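Side-chain contacts in protein-tyrosine-phosphatase (Shewanella sp., PDB 2Z72), which probably removes phosphate from phosphotyrosine in proteins, as a cold-active, zinc-binding hydrolase of the calcineurin-like phosphoesterase family: residues 11-16 with 21-26; 32-37 with 42-47; 315-320 with 330-335. One frame throughout, in Å; residues are numbered along the deposited sequence. Where two conformers were deposited one is given.

Interaction 1 of 3, residues 11-16 with 21-26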
ATOM      1  N   PRO A  11       1.521  -9.900 -15.318  1.00  9.54           N
ATOM      2  CA  PRO A  11       2.368 -11.063 -15.172  1.00  9.00           C
ATOM      3  C   PRO A  11       2.746 -11.359 -13.731  1.00  8.85           C
ATOM      4  O   PRO A  11       2.692 -10.487 -12.854  1.00  9.13           O
ATOM      5  CB  PRO A  11       3.609 -10.597 -15.942  1.00  9.44           C
ATOM      6  CG  PRO A  11       3.688  -9.115 -15.724  1.00 10.22           C
ATOM      7  CD  PRO A  11       2.237  -8.680 -15.740  1.00  9.90           C
ATOM      8  N   TYR A  12       3.104 -12.618 -13.501  1.00  8.83           N
ATOM      9  CA  TYR A  12       3.744 -13.081 -12.284  1.00  8.35           C
ATOM     10  C   TYR A  12       5.214 -13.326 -12.659  1.00  8.78           C
ATOM     11  O   TYR A  12       5.505 -14.187 -13.473  1.00  9.79           O
ATOM     12  CB  TYR A  12       3.086 -14.364 -11.808  1.00  8.86           C
ATOM     13  CG  TYR A  12       1.627 -14.185 -11.444  1.00  8.28           C
ATOM     14  CD1 TYR A  12       0.602 -14.339 -12.373  1.00  8.75           C
ATOM     15  CD2 TYR A  12       1.247 -13.805 -10.155  1.00  8.63           C
ATOM     16  CE1 TYR A  12      -0.728 -14.179 -12.020  1.00  8.71           C
ATOM     17  CE2 TYR A  12      -0.049 -13.640  -9.827  1.00  8.64           C
ATOM     18  CZ  TYR A  12      -1.045 -13.799 -10.749  1.00  8.73           C
ATOM     19  OH  TYR A  12      -2.353 -13.610 -10.336  1.00  9.15           O
ATOM     20  N   VAL A  13       6.128 -12.519 -12.095  1.00  9.72           N
ATOM     21  CA  VAL A  13       7.514 -12.522 -12.498  1.00  9.90           C
ATOM     22  C   VAL A  13       8.382 -13.156 -11.428  1.00  9.51           C
ATOM     23  O   VAL A  13       8.297 -12.822 -10.263  1.00  9.31           O
ATOM     24  CB  VAL A  13       7.998 -11.077 -12.817  1.00  9.56           C
ATOM     25  CG1 VAL A  13       9.486 -11.064 -13.085  1.00 10.69           C
ATOM     26  CG2 VAL A  13       7.232 -10.465 -13.964  1.00 10.83           C
ATOM     27  N   ILE A  14       9.192 -14.124 -11.878  1.00 10.76           N
ATOM     28  CA  ILE A  14      10.202 -14.780 -11.023  1.00 11.12           C
ATOM     29  C   ILE A  14      11.514 -14.096 -11.278  1.00 10.57           C
ATOM     30  O   ILE A  14      11.901 -13.943 -12.442  1.00 11.03           O
ATOM     31  CB  ILE A  14      10.320 -16.264 -11.505  1.00 14.28           C
ATOM     32  CG1 ILE A  14       8.969 -16.951 -11.448  1.00 18.48           C
ATOM     33  CG2 ILE A  14      11.456 -16.940 -10.810  1.00 19.85           C
ATOM     34  CD1 ILE A  14       8.242 -16.870 -10.162  1.00 25.52           C
ATOM     35  N   THR A  15      12.221 -13.678 -10.244  1.00 10.62           N
ATOM     36  CA  THR A  15      13.505 -13.010 -10.354  1.00 10.12           C
ATOM     37  C   THR A  15      14.546 -13.716  -9.520  1.00 11.49           C
ATOM     38  O   THR A  15      14.523 -13.623  -8.307  1.00 13.03           O
ATOM     39  CB  THR A  15      13.394 -11.532  -9.926  1.00 10.60           C
ATOM     40  OG1 THR A  15      12.545 -10.886 -10.890  1.00 11.67           O
ATOM     41  CG2 THR A  15      14.748 -10.860  -9.990  1.00 11.82           C
ATOM     42  N   PRO A  16      15.383 -14.494 -10.162  1.00 12.12           N
ATOM     43  CA  PRO A  16      16.383 -15.289  -9.397  1.00 14.08           C
ATOM     44  C   PRO A  16      17.523 -14.466  -8.957  1.00 18.25           C
ATOM     45  O   PRO A  16      17.634 -13.311  -9.363  1.00 21.35           O
ATOM     46  CB  PRO A  16      16.790 -16.304 -10.477  1.00 17.17           C
ATOM     47  CG  PRO A  16      16.716 -15.585 -11.751  1.00 16.99           C
ATOM     48  CD  PRO A  16      15.459 -14.732 -11.592  1.00 14.22           C
ATOM     49  N   SER A  21      15.014 -12.896 -15.445  1.00 13.37           N
ATOM     50  CA  SER A  21      13.706 -13.165 -14.901  1.00 11.67           C
ATOM     51  C   SER A  21      12.824 -13.857 -15.932  1.00 11.28           C
ATOM     52  O   SER A  21      13.101 -13.877 -17.123  1.00 12.72           O
ATOM     53  CB  SER A  21      13.110 -11.834 -14.425  1.00 12.75           C
ATOM     54  OG  SER A  21      13.807 -11.309 -13.271  1.00 13.48           O
ATOM     55  N   THR A  22      11.708 -14.431 -15.432  1.00 11.24           N
ATOM     56  CA  THR A  22      10.727 -15.133 -16.202  1.00 11.41           C
ATOM     57  C   THR A  22       9.346 -14.610 -15.845  1.00 10.57           C
ATOM     58  O   THR A  22       9.104 -14.346 -14.652  1.00 11.29           O
ATOM     59  CB  THR A  22      10.792 -16.628 -15.878  1.00 13.01           C
ATOM     60  OG1 THR A  22      12.097 -17.155 -16.174  1.00 15.59           O
ATOM     61  CG2 THR A  22       9.744 -17.434 -16.686  1.00 14.75           C
ATOM     62  N   ALA A  23       8.495 -14.428 -16.807  1.00 10.70           N
ATOM     63  CA  ALA A  23       7.156 -13.939 -16.595  1.00  9.89           C
ATOM     64  C   ALA A  23       6.117 -15.003 -16.978  1.00  9.45           C
ATOM     65  O   ALA A  23       6.189 -15.589 -18.077  1.00 10.98           O
ATOM     66  CB  ALA A  23       6.916 -12.667 -17.392  1.00 10.51           C
ATOM     67  N   TYR A  24       5.143 -15.185 -16.095  1.00  9.51           N
ATOM     68  CA  TYR A  24       4.002 -16.035 -16.283  1.00  9.43           C
ATOM     69  C   TYR A  24       2.772 -15.158 -16.553  1.00  9.11           C
ATOM     70  O   TYR A  24       2.487 -14.257 -15.754  1.00  9.74           O
ATOM     71  CB  TYR A  24       3.753 -16.913 -15.080  1.00 10.54           C
ATOM     72  CG  TYR A  24       4.832 -17.911 -14.793  1.00 10.83           C
ATOM     73  CD1 TYR A  24       5.786 -17.725 -13.809  1.00 22.60           C
ATOM     74  CD2 TYR A  24       4.973 -19.052 -15.482  1.00 13.06           C
ATOM     75  CE1 TYR A  24       6.760 -18.662 -13.571  1.00 23.17           C
ATOM     76  CE2 TYR A  24       5.971 -19.986 -15.253  1.00 12.15           C
ATOM     77  CZ  TYR A  24       6.861 -19.794 -14.304  1.00 15.58           C
ATOM     78  OH  TYR A  24       7.842 -20.693 -14.067  1.00 24.84           O
ATOM     79  N   TRP A  25       2.043 -15.449 -17.613  1.00 11.55           N
ATOM     80  CA  TRP A  25       0.902 -14.683 -18.064  1.00 10.61           C
ATOM     81  C   TRP A  25      -0.274 -15.608 -18.195  1.00 10.63           C
ATOM     82  O   TRP A  25      -0.150 -16.710 -18.783  1.00 12.68           O
ATOM     83  CB  TRP A  25       1.143 -14.046 -19.420  1.00 11.47           C
ATOM     84  CG  TRP A  25       2.418 -13.290 -19.559  1.00 11.05           C
ATOM     85  CD1 TRP A  25       3.652 -13.821 -19.824  1.00 11.25           C
ATOM     86  CD2 TRP A  25       2.653 -11.892 -19.459  1.00 11.10           C
ATOM     87  NE1 TRP A  25       4.597 -12.872 -19.883  1.00 12.06           N
ATOM     88  CE2 TRP A  25       4.038 -11.647 -19.672  1.00 10.89           C
ATOM     89  CE3 TRP A  25       1.824 -10.788 -19.218  1.00 11.36           C
ATOM     90  CZ2 TRP A  25       4.575 -10.355 -19.636  1.00 12.08           C
ATOM     91  CZ3 TRP A  25       2.373  -9.512 -19.193  1.00 11.88           C
ATOM     92  CH2 TRP A  25       3.759  -9.293 -19.402  1.00 11.94           C
ATOM     93  N   ILE A  26      -1.431 -15.200 -17.670  1.00  9.91           N
ATOM     94  CA  ILE A  26      -2.687 -15.881 -17.966  1.00 11.23           C
ATOM     95  C   ILE A  26      -3.360 -15.141 -19.107  1.00 12.27           C
ATOM     96  O   ILE A  26      -3.716 -13.981 -18.965  1.00 13.01           O
ATOM     97  CB  ILE A  26      -3.628 -15.926 -16.751  0.65 12.45           C
ATOM     98  CG1 ILE A  26      -2.946 -16.467 -15.537  0.65 11.85           C
ATOM     99  CG2 ILE A  26      -4.869 -16.742 -17.103  0.65 14.80           C
ATOM    100  CD1 ILE A  26      -2.182 -17.771 -15.732  0.65 15.64           C
TER
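Pro11 lies against the indole of Trp25. Pro11 CB sits over the six-membered ring, 3.5 Å from its centroid and only 6° off the ring normal. This is a CH-pi contact over the face. Pro11 CD also lies close, 3.6 Å from Trp25 CZ3. The peptide bond before Pro11 is cis. With an alanine at Trp25 the indole is gone, and Pro11 would probably lose the ring it packs on and Thr34 OG1 its N-H partner. Tyr12 forms a hydrogen-bonded antiparallel pair with Tyr24, with Tyr12 N 2.9 Å from Tyr24 O and Tyr24 N 2.8 Å from Tyr12 O. The Tyr12 hydroxyl bonds Asp9. Val13 faces Ala23 in a non-hydrogen-bonded pair, and Val13 CG2 meets Ala23 CB at 4.1 Å. Ile14 pairs with Thr22 through two more backbone bonds. Ile14 CG1 is anti to the carbonyl carbon (chi1 -57°), which turns it to the edge of the Tyr24 ring, 3.5 Å from Tyr24 CE1. At Thr15, OG1 is 2.7 Å from Ser21 OG and also bonds Glu186. The whole is a beta hairpin. Strand 30-35 pairs with the other edge of strand 22-27, which is the central strand. Helix 166-172 packs on Tyr12 and Ile26, and strand 40-41 touches Pro11 and Trp25.

Interaction 2 of 3, residues 32-37 with 42-47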
ATOM      1  N   LYS A  32       0.983 -18.581 -20.598  1.00 11.55           N
ATOM      2  CA  LYS A  32       2.120 -18.241 -21.430  1.00 10.71           C
ATOM      3  C   LYS A  32       3.285 -17.894 -20.515  1.00 10.97           C
ATOM      4  O   LYS A  32       3.108 -17.197 -19.530  1.00 14.39           O
ATOM      5  CB  LYS A  32       1.833 -17.155 -22.440  0.67 12.02           C
ATOM      6  CG  LYS A  32       0.838 -17.474 -23.574  0.67 15.64           C
ATOM      7  CD  LYS A  32       0.827 -16.419 -24.673  0.67 16.11           C
ATOM      8  CE  LYS A  32      -0.051 -16.649 -25.904  0.67 19.15           C
ATOM      9  NZ  LYS A  32       0.240 -15.691 -27.031  0.67 22.07           N
ATOM     10  N   THR A  33       4.464 -18.391 -20.825  1.00  9.02           N
ATOM     11  CA  THR A  33       5.668 -18.143 -20.039  1.00  8.88           C
ATOM     12  C   THR A  33       6.687 -17.553 -20.948  1.00  9.18           C
ATOM     13  O   THR A  33       7.000 -18.091 -22.008  1.00  9.89           O
ATOM     14  CB  THR A  33       6.191 -19.476 -19.463  1.00  9.39           C
ATOM     15  OG1 THR A  33       5.121 -20.065 -18.726  1.00  9.64           O
ATOM     16  CG2 THR A  33       7.406 -19.235 -18.602  1.00 10.43           C
ATOM     17  N   THR A  34       7.270 -16.390 -20.560  1.00 10.09           N
ATOM     18  CA  THR A  34       8.237 -15.692 -21.340  1.00 10.02           C
ATOM     19  C   THR A  34       9.525 -15.463 -20.524  1.00 10.82           C
ATOM     20  O   THR A  34       9.516 -15.385 -19.313  1.00 14.15           O
ATOM     21  CB  THR A  34       7.732 -14.359 -21.878  1.00 11.07           C
ATOM     22  OG1 THR A  34       7.412 -13.498 -20.760  1.00 11.73           O
ATOM     23  CG2 THR A  34       6.480 -14.558 -22.736  1.00 12.47           C
ATOM     24  N   SER A  35      10.617 -15.418 -21.281  1.00 12.90           N
ATOM     25  CA  SER A  35      11.928 -15.103 -20.755  1.00 12.92           C
ATOM     26  C   SER A  35      12.161 -13.603 -20.887  1.00 13.34           C
ATOM     27  O   SER A  35      11.983 -13.085 -21.995  1.00 17.07           O
ATOM     28  CB  SER A  35      13.015 -15.854 -21.511  1.00 13.79           C
ATOM     29  OG  SER A  35      12.822 -17.254 -21.392  1.00 15.10           O
ATOM     30  N   ILE A  36      12.513 -12.921 -19.801  1.00 13.96           N
ATOM     31  CA  ILE A  36      12.630 -11.475 -19.881  1.00 13.42           C
ATOM     32  C   ILE A  36      14.017 -11.033 -20.346  1.00 15.76           C
ATOM     33  O   ILE A  36      15.010 -11.461 -19.727  1.00 18.35           O
ATOM     34  CB  ILE A  36      12.291 -10.848 -18.517  1.00 13.11           C
ATOM     35  CG1 ILE A  36      10.821 -11.116 -18.140  1.00 15.01           C
ATOM     36  CG2 ILE A  36      12.618  -9.363 -18.448  1.00 14.72           C
ATOM     37  CD1 ILE A  36      10.463 -11.017 -16.702  1.00 14.72           C
ATOM     38  N   GLU A  37      14.022 -10.236 -21.417  1.00 21.23           N
ATOM     39  CA  GLU A  37      15.194  -9.720 -22.103  1.00 23.66           C
ATOM     40  C   GLU A  37      15.358  -8.233 -21.715  1.00 24.64           C
ATOM     41  O   GLU A  37      14.377  -7.418 -21.818  1.00 21.91           O
ATOM     42  CB  GLU A  37      15.129  -9.851 -23.622  1.00 29.66           C
ATOM     43  CG  GLU A  37      14.367 -10.993 -24.263  1.00 37.06           C
ATOM     44  CD  GLU A  37      15.304 -12.155 -24.477  1.00 42.83           C
ATOM     45  OE1 GLU A  37      14.905 -13.217 -24.971  1.00 49.89           O
ATOM     46  OE2 GLU A  37      16.464 -11.877 -24.049  1.00 52.54           O
ATOM     47  N   ASN A  42       7.602  -7.761 -21.330  1.00 16.47           N
ATOM     48  CA  ASN A  42       6.755  -7.573 -22.488  1.00 19.02           C
ATOM     49  C   ASN A  42       5.725  -8.679 -22.589  1.00 16.13           C
ATOM     50  O   ASN A  42       6.049  -9.860 -22.463  1.00 15.76           O
ATOM     51  CB  ASN A  42       7.567  -7.566 -23.788  1.00 27.77           C
ATOM     52  CG  ASN A  42       8.378  -6.283 -23.884  1.00 36.58           C
ATOM     53  OD1 ASN A  42       8.039  -5.259 -23.283  1.00 39.79           O
ATOM     54  ND2 ASN A  42       9.439  -6.413 -24.656  1.00 39.97           N
ATOM     55  N   ARG A  43       4.485  -8.267 -22.861  1.00 16.58           N
ATOM     56  CA  ARG A  43       3.384  -9.231 -22.916  1.00 15.37           C
ATOM     57  C   ARG A  43       3.457  -9.963 -24.213  1.00 15.75           C
ATOM     58  O   ARG A  43       3.733  -9.428 -25.282  1.00 20.00           O
ATOM     59  CB  ARG A  43       2.107  -8.378 -22.802  1.00 22.06           C
ATOM     60  CG  ARG A  43       0.834  -8.974 -23.058  1.00 32.68           C
ATOM     61  CD  ARG A  43      -0.222  -8.039 -23.621  1.00 31.55           C
ATOM     62  NE  ARG A  43      -0.237  -6.735 -23.174  1.00 34.09           N
ATOM     63  CZ  ARG A  43      -0.172  -5.507 -23.597  1.00 34.71           C
ATOM     64  NH1 ARG A  43      -0.034  -5.137 -24.855  1.00 40.66           N
ATOM     65  NH2 ARG A  43      -0.253  -4.517 -22.712  1.00 28.73           N
ATOM     66  N   PRO A  44       3.169 -11.252 -24.215  1.00 16.83           N
ATOM     67  CA  PRO A  44       3.035 -11.909 -25.494  1.00 20.19           C
ATOM     68  C   PRO A  44       1.800 -11.473 -26.274  1.00 24.28           C
ATOM     69  O   PRO A  44       0.920 -10.759 -25.794  1.00 20.82           O
ATOM     70  CB  PRO A  44       2.804 -13.321 -25.015  1.00 26.78           C
ATOM     71  CG  PRO A  44       2.665 -13.414 -23.557  1.00 21.87           C
ATOM     72  CD  PRO A  44       2.901 -12.081 -23.044  1.00 17.98           C
ATOM     73  N   GLU A  45       1.766 -11.923 -27.531  1.00 29.37           N
ATOM     74  CA  GLU A  45       0.538 -11.653 -28.330  1.00 28.08           C
ATOM     75  C   GLU A  45      -0.652 -12.381 -27.750  1.00 29.31           C
ATOM     76  O   GLU A  45      -0.647 -13.371 -26.997  1.00 33.21           O
ATOM     77  CB  GLU A  45       0.888 -12.022 -29.782  0.56 27.64           C
ATOM     78  CG  GLU A  45       1.807 -11.047 -30.519  0.56 20.14           C
ATOM     79  CD  GLU A  45       2.312 -11.618 -31.823  0.56 24.83           C
ATOM     80  OE1 GLU A  45       2.763 -12.799 -31.740  0.56 29.38           O
ATOM     81  OE2 GLU A  45       2.285 -10.984 -32.893  0.56 26.94           O
ATOM     82  N   HIS A  46      -1.853 -11.983 -28.106  1.00 35.51           N
ATOM     83  CA  HIS A  46      -3.044 -12.668 -27.672  1.00 39.13           C
ATOM     84  C   HIS A  46      -3.176 -12.577 -26.143  1.00 34.17           C
ATOM     85  O   HIS A  46      -3.714 -13.536 -25.610  1.00 29.87           O
ATOM     86  CB  HIS A  46      -3.141 -14.157 -28.047  0.68 47.83           C
ATOM     87  CG  HIS A  46      -2.613 -14.731 -29.298  0.68 49.18           C
ATOM     88  ND1 HIS A  46      -2.152 -16.044 -29.403  0.68 51.81           N
ATOM     89  CD2 HIS A  46      -2.480 -14.192 -30.550  0.68 49.91           C
ATOM     90  CE1 HIS A  46      -1.772 -16.234 -30.644  0.68 57.14           C
ATOM     91  NE2 HIS A  46      -1.948 -15.140 -31.365  0.68 52.01           N
ATOM     92  N   CYS A  47      -2.666 -11.504 -25.574  1.00 31.07           N
ATOM     93  CA  CYS A  47      -2.778 -11.431 -24.127  1.00 27.93           C
ATOM     94  C   CYS A  47      -3.394 -10.155 -23.547  1.00 23.27           C
ATOM     95  O   CYS A  47      -2.932  -9.677 -22.509  1.00 18.81           O
ATOM     96  CB  CYS A  47      -1.337 -11.643 -23.599  0.57 24.36           C
ATOM     97  SG  CYS A  47      -1.684 -12.344 -21.991  0.57 17.21           S
TER
HETATM   98  O   HOH W   1       8.208 -10.994 -21.273  1.00 15.74           O
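The imidazole of His46 is met by the ammonium end of Lys32. In the conformers given, Lys32 NZ approaches the ring obliquely, 3.4 Å from His46 ND1, and the two side chains cross at about a right angle. Both residues have a second conformer, so this approach is tentative. The Pro44 ring takes the middle of the same lysine. Lys32 CD lies 3.7 Å from Pro44 CB, and the two side chains run past each other in opposite directions. Beyond CG the lysine chain is extended, which carries NZ past the proline to the carbonyl of Glu45. There Lys32 NZ is modelled as a donor 2.5 Å from Glu45 O. That is very short, and Glu45 too has two conformers, so the exact length is doubtful. Thr34 CG2 is anti to the carbonyl carbon (chi1 62° for OG1), which turns CG2 to Pro44 and OG1 to a water. CG2 of Thr34 reaches Pro44 CG at 4.1 Å. The water bridges the segments: it lies 2.7 Å from Thr34 OG1 and donates to Asn42 O, also at 2.7 Å. Thr34 OG1 takes a further bond from Trp25 NE1. Pro44 packs on Trp25, and Cys47 is joined by a disulfide to Cys27. The arrangement is that of an irregular loop laid over the edge strand of a three-stranded antiparallel meander and pinned by a disulfide.

Interaction 3 of 3, residues 315-320 with 330-335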
ATOM      1  N   LEU A 315      -8.470  11.218  -1.906  1.00 10.96           N
ATOM      2  CA  LEU A 315      -7.125  11.281  -1.306  1.00 10.79           C
ATOM      3  C   LEU A 315      -7.047  12.450  -0.369  1.00 11.29           C
ATOM      4  O   LEU A 315      -7.901  13.352  -0.320  1.00 11.85           O
ATOM      5  CB  LEU A 315      -6.074  11.269  -2.402  1.00 11.64           C
ATOM      6  CG  LEU A 315      -6.156  12.326  -3.511  1.00 13.23           C
ATOM      7  CD1 LEU A 315      -5.690  13.703  -3.066  1.00 15.81           C
ATOM      8  CD2 LEU A 315      -5.300  11.851  -4.693  1.00 15.04           C
ATOM      9  N   LEU A 316      -5.943  12.478   0.381  1.00 11.21           N
ATOM     10  CA  LEU A 316      -5.561  13.550   1.266  1.00 11.04           C
ATOM     11  C   LEU A 316      -4.307  14.209   0.717  1.00 10.79           C
ATOM     12  O   LEU A 316      -3.348  13.513   0.376  1.00 10.75           O
ATOM     13  CB  LEU A 316      -5.281  12.982   2.668  1.00 11.48           C
ATOM     14  CG  LEU A 316      -4.665  13.946   3.682  1.00 11.36           C
ATOM     15  CD1 LEU A 316      -5.675  15.050   4.045  1.00 13.14           C
ATOM     16  CD2 LEU A 316      -4.226  13.194   4.913  1.00 12.76           C
ATOM     17  N   LEU A 317      -4.320  15.519   0.660  1.00 11.11           N
ATOM     18  CA  LEU A 317      -3.181  16.317   0.267  1.00 11.40           C
ATOM     19  C   LEU A 317      -2.722  17.116   1.473  1.00 11.35           C
ATOM     20  O   LEU A 317      -3.539  17.781   2.110  1.00 13.27           O
ATOM     21  CB  LEU A 317      -3.533  17.227  -0.877  0.66 12.91           C
ATOM     22  CG  LEU A 317      -2.502  18.223  -1.384  0.66 13.92           C
ATOM     23  CD1 LEU A 317      -1.262  17.574  -1.902  0.66 14.03           C
ATOM     24  CD2 LEU A 317      -3.209  19.105  -2.470  0.66 16.33           C
ATOM     25  N   LEU A 318      -1.420  17.037   1.750  1.00 11.56           N
ATOM     26  CA  LEU A 318      -0.800  17.826   2.852  1.00 12.20           C
ATOM     27  C   LEU A 318       0.233  18.722   2.248  1.00 12.80           C
ATOM     28  O   LEU A 318       1.294  18.275   1.732  1.00 13.21           O
ATOM     29  CB  LEU A 318      -0.145  16.890   3.884  1.00 12.78           C
ATOM     30  CG  LEU A 318      -1.051  15.778   4.432  1.00 11.81           C
ATOM     31  CD1 LEU A 318      -0.968  14.476   3.664  1.00 13.18           C
ATOM     32  CD2 LEU A 318      -0.730  15.464   5.881  1.00 14.29           C
ATOM     33  N   GLU A 319      -0.006  20.034   2.254  1.00 15.17           N
ATOM     34  CA  GLU A 319       0.823  20.993   1.580  1.00 17.29           C
ATOM     35  C   GLU A 319       0.545  22.381   2.162  1.00 18.20           C
ATOM     36  O   GLU A 319      -0.631  22.623   2.479  1.00 17.72           O
ATOM     37  CB  GLU A 319       0.473  21.002   0.078  1.00 18.74           C
ATOM     38  CG  GLU A 319       1.362  21.791  -0.807  1.00 20.97           C
ATOM     39  CD  GLU A 319       1.101  21.635  -2.304  1.00 20.11           C
ATOM     40  OE1 GLU A 319       2.040  22.000  -3.059  1.00 22.86           O
ATOM     41  OE2 GLU A 319      -0.018  21.173  -2.662  1.00 27.54           O
ATOM     42  N   ASN A 320       1.553  23.199   2.276  1.00 20.87           N
ATOM     43  CA  ASN A 320       1.365  24.567   2.764  1.00 24.97           C
ATOM     44  C   ASN A 320       0.575  24.638   4.078  1.00 25.61           C
ATOM     45  O   ASN A 320      -0.196  25.571   4.290  1.00 30.30           O
ATOM     46  CB  ASN A 320       0.616  25.392   1.722  1.00 30.81           C
ATOM     47  CG  ASN A 320       1.321  25.490   0.383  1.00 30.77           C
ATOM     48  OD1 ASN A 320       2.541  25.709   0.394  1.00 39.06           O
ATOM     49  ND2 ASN A 320       0.614  25.356  -0.744  1.00 40.43           N
ATOM     50  N   GLY A 330     -12.189  15.522  -8.915  1.00 13.64           N
ATOM     51  CA  GLY A 330     -11.103  16.443  -9.206  1.00 15.07           C
ATOM     52  C   GLY A 330     -11.213  17.727  -8.402  1.00 16.22           C
ATOM     53  O   GLY A 330     -10.290  18.553  -8.418  1.00 17.23           O
ATOM     54  N   THR A 331     -12.302  17.914  -7.680  1.00 15.48           N
ATOM     55  CA  THR A 331     -12.427  19.083  -6.789  1.00 16.78           C
ATOM     56  C   THR A 331     -11.734  18.805  -5.467  1.00 14.75           C
ATOM     57  O   THR A 331     -11.350  17.652  -5.164  1.00 15.11           O
ATOM     58  CB  THR A 331     -13.903  19.462  -6.516  1.00 16.94           C
ATOM     59  OG1 THR A 331     -14.602  18.432  -5.842  1.00 18.13           O
ATOM     60  CG2 THR A 331     -14.649  19.778  -7.813  1.00 18.79           C
ATOM     61  N   ARG A 332     -11.571  19.844  -4.649  1.00 17.29           N
ATOM     62  CA  ARG A 332     -10.845  19.849  -3.402  1.00 19.55           C
ATOM     63  C   ARG A 332     -11.660  20.541  -2.332  1.00 18.10           C
ATOM     64  O   ARG A 332     -12.312  21.552  -2.664  1.00 22.61           O
ATOM     65  CB  ARG A 332      -9.580  20.701  -3.492  1.00 29.96           C
ATOM     66  CG  ARG A 332      -8.949  20.592  -4.843  1.00 23.17           C
ATOM     67  CD  ARG A 332      -8.265  19.090  -4.642  1.00 10.20           C
ATOM     68  NE  ARG A 332      -6.757  19.782  -4.505  1.00 18.18           N
ATOM     69  CZ  ARG A 332      -6.245  20.215  -5.645  1.00 39.06           C
ATOM     70  NH1 ARG A 332      -5.034  20.794  -5.694  1.00 66.86           N
ATOM     71  NH2 ARG A 332      -6.830  20.105  -6.867  1.00 64.92           N
ATOM     72  N   GLU A 333     -11.552  20.135  -1.085  1.00 17.25           N
ATOM     73  CA  GLU A 333     -12.148  20.774   0.084  1.00 19.66           C
ATOM     74  C   GLU A 333     -11.138  20.797   1.196  1.00 17.69           C
ATOM     75  O   GLU A 333     -10.561  19.774   1.538  1.00 18.03           O
ATOM     76  CB  GLU A 333     -13.390  19.977   0.510  1.00 22.28           C
ATOM     77  CG  GLU A 333     -14.418  20.127  -0.599  1.00 37.85           C
ATOM     78  CD  GLU A 333     -15.840  19.801  -0.318  1.00 42.33           C
ATOM     79  OE1 GLU A 333     -16.499  19.383  -1.312  1.00 51.94           O
ATOM     80  OE2 GLU A 333     -16.241  20.000   0.861  1.00 45.95           O
ATOM     81  N   THR A 334     -10.963  21.932   1.816  1.00 17.46           N
ATOM     82  CA  THR A 334      -9.983  22.028   2.894  1.00 16.43           C
ATOM     83  C   THR A 334     -10.559  21.436   4.178  1.00 16.75           C
ATOM     84  O   THR A 334     -11.648  21.878   4.522  1.00 21.09           O
ATOM     85  CB  THR A 334      -9.541  23.494   3.089  1.00 21.38           C
ATOM     86  OG1 THR A 334      -8.912  23.859   1.839  1.00 22.18           O
ATOM     87  CG2 THR A 334      -8.483  23.630   4.134  1.00 19.11           C
ATOM     88  N   LEU A 335      -9.810  20.569   4.839  1.00 15.75           N
ATOM     89  CA  LEU A 335     -10.212  20.047   6.134  1.00 16.21           C
ATOM     90  C   LEU A 335      -9.692  20.883   7.272  1.00 16.78           C
ATOM     91  O   LEU A 335     -10.343  21.108   8.288  1.00 17.52           O
ATOM     92  CB  LEU A 335      -9.752  18.604   6.360  1.00 16.70           C
ATOM     93  CG  LEU A 335     -10.196  17.588   5.299  1.00 18.45           C
ATOM     94  CD1 LEU A 335      -9.658  16.218   5.576  1.00 25.93           C
ATOM     95  CD2 LEU A 335     -11.716  17.541   5.218  1.00 29.43           C
TER
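Leu317 and Arg332 meet through the way their chains are turned. In Leu317, CG is anti to the backbone N (chi1 176°), and the branch reaches toward the arginine. This conformer is one of two. The Arg332 chain is bent, first at chi2 (-76°) and again at chi3, and as modelled this folds its guanidinium back toward the leucine. The geometry of the arginine chain is distorted, so the place of its end is uncertain. The setting is an antiparallel beta meander in the calcineurin-like phosphoesterase fold. Strand 322-326 runs between strands 315-319 and 332-334 and pairs with both. The two segments are therefore second neighbours in the sheet. No hydrogen bond joins them directly, and Leu317 CA and Arg332 CA are 9.2 Å apart. Side chains alone bridge this distance, and the contact is small. Leu317 CD2 is 4.1 Å from both Arg332 NE and Arg332 NH1. It approaches the guanidinium obliquely, as an apolar methyl against a charged group. Both residues also touch Ile324 of the middle strand. Leu316, the preceding residue, points to the other side of its strand. It meets Leu335, where the chain turns a corner. Leu316 also packs on Val303, and the far side of strand 315-319 is joined by backbone bonds to strand 72-76. Arg332 touches Gln93 as well. The Leu316 contact is purely apolar: methyl to methyl, with Leu316 CD1 4.4 Å from Leu335 CD1.

From the N terminus, interaction 1 comes first and closes the hairpin of strands 8-14 and 22-27 around the loop between them. The chain then runs into strand 30-35. Interaction 2 closes the next excursion, which contains the short strand 40-41, and brings the loop 42-47 back over that sheet. The two contacts are in series and touch directly, since strands 22-27 and 30-35 are neighbours. Their centres are about 9 Å apart. Interaction 3 comes near the C terminus and links strands 315-319 and 332-334 across strand 322-326. Its centre is about 38 Å from that of interaction 1, across the chain's centre. None of the three nests within or crosses another.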